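Lectin-like protein (Entamoeba histolytica HM-1:IMSS-A, PDB 5ZBT) probably binds D-mannose through the legume lectin-like domain present here, which is part of a longer ERGIC-53-like membrane protein. Local coordinates at residues Q57-P60 / S66-M69; I210-G215 / T220-Q225. One frame throughout, in Å; residues are numbered along the deposited sequence.

Interaction 1. Residues Q57-P60 / S66-M69; sequences QITP and SSIM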
ATOM      1  N   GLN A  57      -2.829  -2.396 -12.886  1.00 13.42           N
ATOM      2  CA  GLN A  57      -1.954  -1.248 -13.086  1.00 15.77           C
ATOM      3  C   GLN A  57      -2.431  -0.116 -12.198  1.00 13.27           C
ATOM      4  O   GLN A  57      -3.609   0.256 -12.247  1.00 15.99           O
ATOM      5  CB  GLN A  57      -1.947  -0.805 -14.547  1.00 13.89           C
ATOM      6  CG  GLN A  57      -1.193   0.498 -14.788  1.00 13.62           C
ATOM      7  CD  GLN A  57      -1.422   1.057 -16.207  1.00 14.46           C
ATOM      8  OE1 GLN A  57      -0.894   0.517 -17.186  1.00 12.87           O
ATOM      9  NE2 GLN A  57      -2.235   2.110 -16.319  1.00  8.04           N
ATOM     10  N   ILE A  58      -1.537   0.398 -11.359  1.00 14.17           N
ATOM     11  CA  ILE A  58      -1.825   1.599 -10.582  1.00 12.58           C
ATOM     12  C   ILE A  58      -1.416   2.854 -11.349  1.00 11.87           C
ATOM     13  O   ILE A  58      -2.234   3.756 -11.543  1.00 12.50           O
ATOM     14  CB  ILE A  58      -1.143   1.508  -9.195  1.00 15.20           C
ATOM     15  CG1 ILE A  58      -1.403   0.138  -8.571  1.00 10.65           C
ATOM     16  CG2 ILE A  58      -1.685   2.589  -8.220  1.00  6.74           C
ATOM     17  CD1 ILE A  58      -2.883  -0.071  -8.248  1.00  8.45           C
ATOM     18  N   THR A  59      -0.158   2.927 -11.820  1.00 11.35           N
ATOM     19  CA  THR A  59       0.283   3.958 -12.758  1.00 11.25           C
ATOM     20  C   THR A  59       0.924   3.334 -13.990  1.00 12.95           C
ATOM     21  O   THR A  59       1.680   2.361 -13.876  1.00 13.48           O
ATOM     22  CB  THR A  59       1.309   4.943 -12.150  1.00 14.13           C
ATOM     23  OG1 THR A  59       2.463   4.229 -11.665  1.00 14.62           O
ATOM     24  CG2 THR A  59       0.710   5.801 -11.059  1.00 10.63           C
ATOM     25  N   PRO A  60       0.677   3.893 -15.172  1.00 17.12           N
ATOM     26  CA  PRO A  60       1.508   3.583 -16.343  1.00 17.96           C
ATOM     27  C   PRO A  60       2.735   4.490 -16.350  1.00 18.97           C
ATOM     28  O   PRO A  60       2.872   5.380 -15.501  1.00 20.97           O
ATOM     29  CB  PRO A  60       0.574   3.895 -17.517  1.00 11.93           C
ATOM     30  CG  PRO A  60      -0.193   5.071 -17.031  1.00 14.06           C
ATOM     31  CD  PRO A  60      -0.406   4.834 -15.519  1.00 14.99           C
ATOM     32  N   SER A  66      -0.341   9.619 -11.090  1.00 12.45           N
ATOM     33  CA  SER A  66      -0.677   9.038  -9.805  1.00 13.88           C
ATOM     34  C   SER A  66      -2.107   8.520  -9.865  1.00 14.02           C
ATOM     35  O   SER A  66      -2.878   8.890 -10.747  1.00 17.34           O
ATOM     36  CB  SER A  66      -0.504  10.063  -8.679  1.00 12.96           C
ATOM     37  OG  SER A  66      -1.482  11.083  -8.777  1.00 15.52           O
ATOM     38  N   SER A  67      -2.447   7.653  -8.914  1.00 14.91           N
ATOM     39  CA  SER A  67      -3.736   6.976  -8.868  1.00 12.78           C
ATOM     40  C   SER A  67      -4.072   6.632  -7.427  1.00 15.08           C
ATOM     41  O   SER A  67      -3.182   6.464  -6.594  1.00 14.00           O
ATOM     42  CB  SER A  67      -3.731   5.683  -9.678  1.00 16.88           C
ATOM     43  OG  SER A  67      -3.450   5.933 -11.044  1.00 21.65           O
ATOM     44  N   ILE A  68      -5.365   6.524  -7.139  1.00 15.67           N
ATOM     45  CA  ILE A  68      -5.840   6.009  -5.864  1.00 14.84           C
ATOM     46  C   ILE A  68      -6.899   4.945  -6.135  1.00 17.16           C
ATOM     47  O   ILE A  68      -7.800   5.135  -6.959  1.00 19.83           O
ATOM     48  CB  ILE A  68      -6.384   7.121  -4.940  1.00 18.97           C
ATOM     49  CG1 ILE A  68      -7.554   7.869  -5.575  1.00 19.63           C
ATOM     50  CG2 ILE A  68      -5.280   8.113  -4.585  1.00 10.94           C
ATOM     51  CD1 ILE A  68      -7.964   9.109  -4.786  1.00 20.34           C
ATOM     52  N   MET A  69      -6.762   3.814  -5.470  1.00 18.21           N
ATOM     53  CA  MET A  69      -7.713   2.718  -5.524  1.00 14.87           C
ATOM     54  C   MET A  69      -8.317   2.636  -4.126  1.00 16.57           C
ATOM     55  O   MET A  69      -7.601   2.347  -3.165  1.00 16.34           O
ATOM     56  CB  MET A  69      -6.989   1.431  -5.916  1.00 14.68           C
ATOM     57  CG  MET A  69      -7.810   0.360  -6.565  1.00 16.75           C
ATOM     58  SD  MET A  69      -6.663  -0.955  -6.983  1.00 23.36           S
ATOM     59  CE  MET A  69      -7.761  -2.340  -6.986  1.00 13.84           C
TER

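Interaction 2. Residues I210-G215 / T220-Q225; sequences ISATNG and TSYRVQ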
ATOM      1  N   ILE A 210      -5.036   1.805  -1.923  1.00  7.52           N
ATOM      2  CA  ILE A 210      -3.736   1.659  -2.563  1.00 11.20           C
ATOM      3  C   ILE A 210      -3.541   2.869  -3.462  1.00 14.47           C
ATOM      4  O   ILE A 210      -4.490   3.328  -4.109  1.00 16.42           O
ATOM      5  CB  ILE A 210      -3.626   0.342  -3.369  1.00 16.26           C
ATOM      6  CG1 ILE A 210      -3.881  -0.862  -2.465  1.00 11.60           C
ATOM      7  CG2 ILE A 210      -2.236   0.202  -4.052  1.00 16.26           C
ATOM      8  CD1 ILE A 210      -4.104  -2.149  -3.213  1.00 13.62           C
ATOM      9  N   SER A 211      -2.320   3.403  -3.484  1.00 15.56           N
ATOM     10  CA  SER A 211      -2.009   4.582  -4.280  1.00 11.20           C
ATOM     11  C   SER A 211      -0.563   4.517  -4.741  1.00 14.30           C
ATOM     12  O   SER A 211       0.251   3.757  -4.202  1.00 13.68           O
ATOM     13  CB  SER A 211      -2.228   5.868  -3.490  1.00 10.13           C
ATOM     14  OG  SER A 211      -1.195   6.026  -2.541  1.00 12.36           O
ATOM     15  N   ALA A 212      -0.241   5.344  -5.736  1.00  9.72           N
ATOM     16  CA  ALA A 212       1.138   5.425  -6.184  1.00 12.02           C
ATOM     17  C   ALA A 212       1.331   6.693  -6.992  1.00 12.62           C
ATOM     18  O   ALA A 212       0.392   7.220  -7.590  1.00  8.96           O
ATOM     19  CB  ALA A 212       1.548   4.198  -7.020  1.00 12.59           C
ATOM     20  N   THR A 213       2.564   7.168  -7.009  1.00 13.86           N
ATOM     21  CA  THR A 213       2.962   8.260  -7.880  1.00 14.25           C
ATOM     22  C   THR A 213       4.261   7.866  -8.569  1.00 12.98           C
ATOM     23  O   THR A 213       5.098   7.179  -7.980  1.00 11.87           O
ATOM     24  CB  THR A 213       3.142   9.567  -7.092  1.00 14.67           C
ATOM     25  OG1 THR A 213       3.492  10.618  -7.992  1.00 20.29           O
ATOM     26  CG2 THR A 213       4.246   9.430  -6.035  1.00 11.97           C
ATOM     27  N   ASN A 214       4.422   8.273  -9.830  1.00 13.68           N
ATOM     28  CA  ASN A 214       5.716   8.054 -10.469  1.00 14.72           C
ATOM     29  C   ASN A 214       6.739   9.132 -10.121  1.00 14.84           C
ATOM     30  O   ASN A 214       7.926   8.968 -10.438  1.00 16.46           O
ATOM     31  CB  ASN A 214       5.582   7.974 -11.996  1.00 15.11           C
ATOM     32  CG  ASN A 214       4.735   6.794 -12.465  1.00 17.53           C
ATOM     33  OD1 ASN A 214       4.137   6.853 -13.552  1.00 17.46           O
ATOM     34  ND2 ASN A 214       4.646   5.737 -11.646  1.00 11.11           N
ATOM     35  N   GLY A 215       6.324  10.217  -9.476  1.00 15.98           N
ATOM     36  CA  GLY A 215       7.294  11.255  -9.149  1.00 14.91           C
ATOM     37  C   GLY A 215       7.989  11.784 -10.386  1.00 17.27           C
ATOM     38  O   GLY A 215       7.363  12.039 -11.425  1.00 17.02           O
ATOM     39  N   THR A 220       8.868   4.678 -14.990  1.00 19.92           N
ATOM     40  CA  THR A 220       8.416   3.882 -13.853  1.00 17.00           C
ATOM     41  C   THR A 220       6.931   3.560 -13.998  1.00 17.58           C
ATOM     42  O   THR A 220       6.126   4.431 -14.357  1.00 17.90           O
ATOM     43  CB  THR A 220       8.652   4.621 -12.526  1.00 18.09           C
ATOM     44  OG1 THR A 220      10.042   4.947 -12.382  1.00 19.83           O
ATOM     45  CG2 THR A 220       8.217   3.747 -11.340  1.00 16.70           C
ATOM     46  N   SER A 221       6.563   2.313 -13.710  1.00 19.06           N
ATOM     47  CA  SER A 221       5.157   1.901 -13.719  1.00 17.84           C
ATOM     48  C   SER A 221       4.871   1.037 -12.492  1.00 18.99           C
ATOM     49  O   SER A 221       5.553   0.025 -12.265  1.00 15.18           O
ATOM     50  CB  SER A 221       4.814   1.144 -15.002  1.00 14.25           C
ATOM     51  OG  SER A 221       3.457   0.744 -14.996  1.00 17.30           O
ATOM     52  N   TYR A 222       3.854   1.429 -11.714  1.00 15.11           N
ATOM     53  CA  TYR A 222       3.476   0.732 -10.488  1.00 15.65           C
ATOM     54  C   TYR A 222       2.284  -0.165 -10.762  1.00 15.96           C
ATOM     55  O   TYR A 222       1.294   0.267 -11.366  1.00 14.52           O
ATOM     56  CB  TYR A 222       3.159   1.712  -9.359  1.00 11.74           C
ATOM     57  CG  TYR A 222       4.416   2.311  -8.757  1.00 14.46           C
ATOM     58  CD1 TYR A 222       5.196   1.588  -7.856  1.00 13.66           C
ATOM     59  CD2 TYR A 222       4.839   3.587  -9.114  1.00 13.32           C
ATOM     60  CE1 TYR A 222       6.364   2.128  -7.323  1.00 16.09           C
ATOM     61  CE2 TYR A 222       6.003   4.144  -8.579  1.00 12.56           C
ATOM     62  CZ  TYR A 222       6.753   3.408  -7.696  1.00 12.48           C
ATOM     63  OH  TYR A 222       7.883   3.961  -7.188  1.00 14.40           O
ATOM     64  N   ARG A 223       2.409  -1.435 -10.383  1.00 13.20           N
ATOM     65  CA  ARG A 223       1.347  -2.395 -10.652  1.00 19.00           C
ATOM     66  C   ARG A 223       1.346  -3.413  -9.526  1.00 17.89           C
ATOM     67  O   ARG A 223       2.349  -3.605  -8.831  1.00 17.02           O
ATOM     68  CB  ARG A 223       1.523  -3.043 -12.045  1.00 24.31           C
ATOM     69  CG  ARG A 223       2.120  -2.038 -13.045  1.00 24.52           C
ATOM     70  CD  ARG A 223       2.640  -2.563 -14.301  1.00 24.55           C
ATOM     71  NE  ARG A 223       3.534  -3.686 -14.112  1.00 22.69           N
ATOM     72  CZ  ARG A 223       3.758  -4.555 -15.083  1.00 27.84           C
ATOM     73  NH1 ARG A 223       3.155  -4.362 -16.247  1.00 14.63           N
ATOM     74  NH2 ARG A 223       4.562  -5.591 -14.898  1.00 36.87           N
ATOM     75  N   VAL A 224       0.193  -4.049  -9.336  1.00 18.48           N
ATOM     76  CA  VAL A 224      -0.039  -4.932  -8.198  1.00 15.87           C
ATOM     77  C   VAL A 224      -0.534  -6.276  -8.722  1.00 17.43           C
ATOM     78  O   VAL A 224      -1.509  -6.332  -9.482  1.00 15.86           O
ATOM     79  CB  VAL A 224      -1.041  -4.298  -7.212  1.00 14.73           C
ATOM     80  CG1 VAL A 224      -1.597  -5.327  -6.264  1.00 17.77           C
ATOM     81  CG2 VAL A 224      -0.354  -3.186  -6.449  1.00 11.09           C
ATOM     82  N   GLN A 225       0.152  -7.353  -8.335  1.00 12.81           N
ATOM     83  CA  GLN A 225      -0.230  -8.683  -8.792  1.00 20.31           C
ATOM     84  C   GLN A 225      -1.433  -9.231  -8.039  1.00 20.34           C
ATOM     85  O   GLN A 225      -2.294  -9.879  -8.640  1.00 21.52           O
ATOM     86  CB  GLN A 225       0.935  -9.648  -8.632  1.00 24.90           C
ATOM     87  CG  GLN A 225       2.001  -9.467  -9.656  1.00 34.05           C
ATOM     88  CD  GLN A 225       2.287 -10.749 -10.387  1.00 42.45           C
ATOM     89  OE1 GLN A 225       2.986 -11.626  -9.867  1.00 37.13           O
ATOM     90  NE2 GLN A 225       1.742 -10.875 -11.606  1.00 37.12           N
TER

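Interaction 1. Residues Q57-P60 / S66-M69
The peptide group joining Ile58 to Thr59 is the flat element of this contact, and Ser67 reaches its carbonyl oxygen. The hydroxyl meets the carbonyl edge almost end-on, tilted slightly toward the face where the methyl groups Ile58 CG2 and Thr59 CG2 lie. On the other face the chain runs on toward Pro60. The contact joins the two sheets of the legume lectin-like beta sandwich: strand 56-59 belongs to one and strand 66-71 to the other. The backbone bends sharply at Ile58, which lets this carbonyl meet the facing strand. Backbone bonds from Ile58 and Thr59 to Tyr222 hold the bend against its own sheet.

Ser67 OG donates to Ile58 O at 2.5 Å, a short distance that should be read with caution at this resolution. The C=O...OG angle is 156°, and the hydroxyl sits 24° from the carbonyl plane.

Ile58 uses both branches. CG2 lies 4.0 Å from Ser67 CB. The other branch bends back, with chi2 at -66°, and CD1 meets Met69 SD. Met69 is extended beyond CG and runs nearly perpendicular to the Ile58 side chain. Ala212 of strand 207-213 also packs on Ile58, so this isoleucine fills space between the sheets.

Thr59 divides its side chain. OG1 turns to Tyr222 N and to the side chain of Asn214, while the methyl faces the Ser66 backbone. There Thr59 CG2 stands 3.7 Å from Ser66 CA and 4.0 Å from Ser66 N.

Interaction 2. Residues I210-G215 / T220-Q225
Tyr222 reaches from strand 220-231 to the end of strand 207-213, and the CD2/CE2 side of its ring carries most of the contact. Tyr222 CB begins against Ala212 CB at 3.8 Å. Tyr222 CG lies 3.8 Å from the same Ala212 CB, which approaches the ring obliquely. Further out, Tyr222 CD2 is beside the side-chain amide of Asn214. That amide sits at the ring edge near its plane, and the two planes are 24° apart. The two side chains run alongside each other, pointing opposite ways. Tyr222 CE2 comes to 3.2 Å from Thr213 O, again obliquely. At the tip, Tyr222 OH is hydrogen-bonded to Gly95 O, which ties down the polar end of this buried residue. Met98 and Ile88 also pack on the ring.

Asn214 lies with CG anti to its carbonyl carbon (chi1 -63°), which carries the amide in between Tyr222 and Thr220. Just beyond the strand, Gly215 N donates to Thr213 OG1 at 3.2 Å, forming an ST turn where the chain leaves the sheet. The strands on either side of this turn and the following loop lie in different sheets. The arrangement is a beta arch within the two-sheet sandwich of the legume lectin-like fold.

Both segments of interaction 1 precede those of interaction 2 along the chain, yet their centres are only about 5 Å apart. Each joins the same two sheets of the sandwich. Strands 66-71 and 207-213 are neighbours in one sheet, and strands 56-59 and 220-231 are neighbours in the other. The early pair and the late pair thus lie side by side, with antiparallel partners in both sheets. The contacts also touch directly: Ser221 OG probably hydrogen-bonds to Thr59 O at 2.7 Å, and Ser66 CB packs on Ala212 O. Together they form one continuous buried seam that brings early and late parts of the lectin-like domain together.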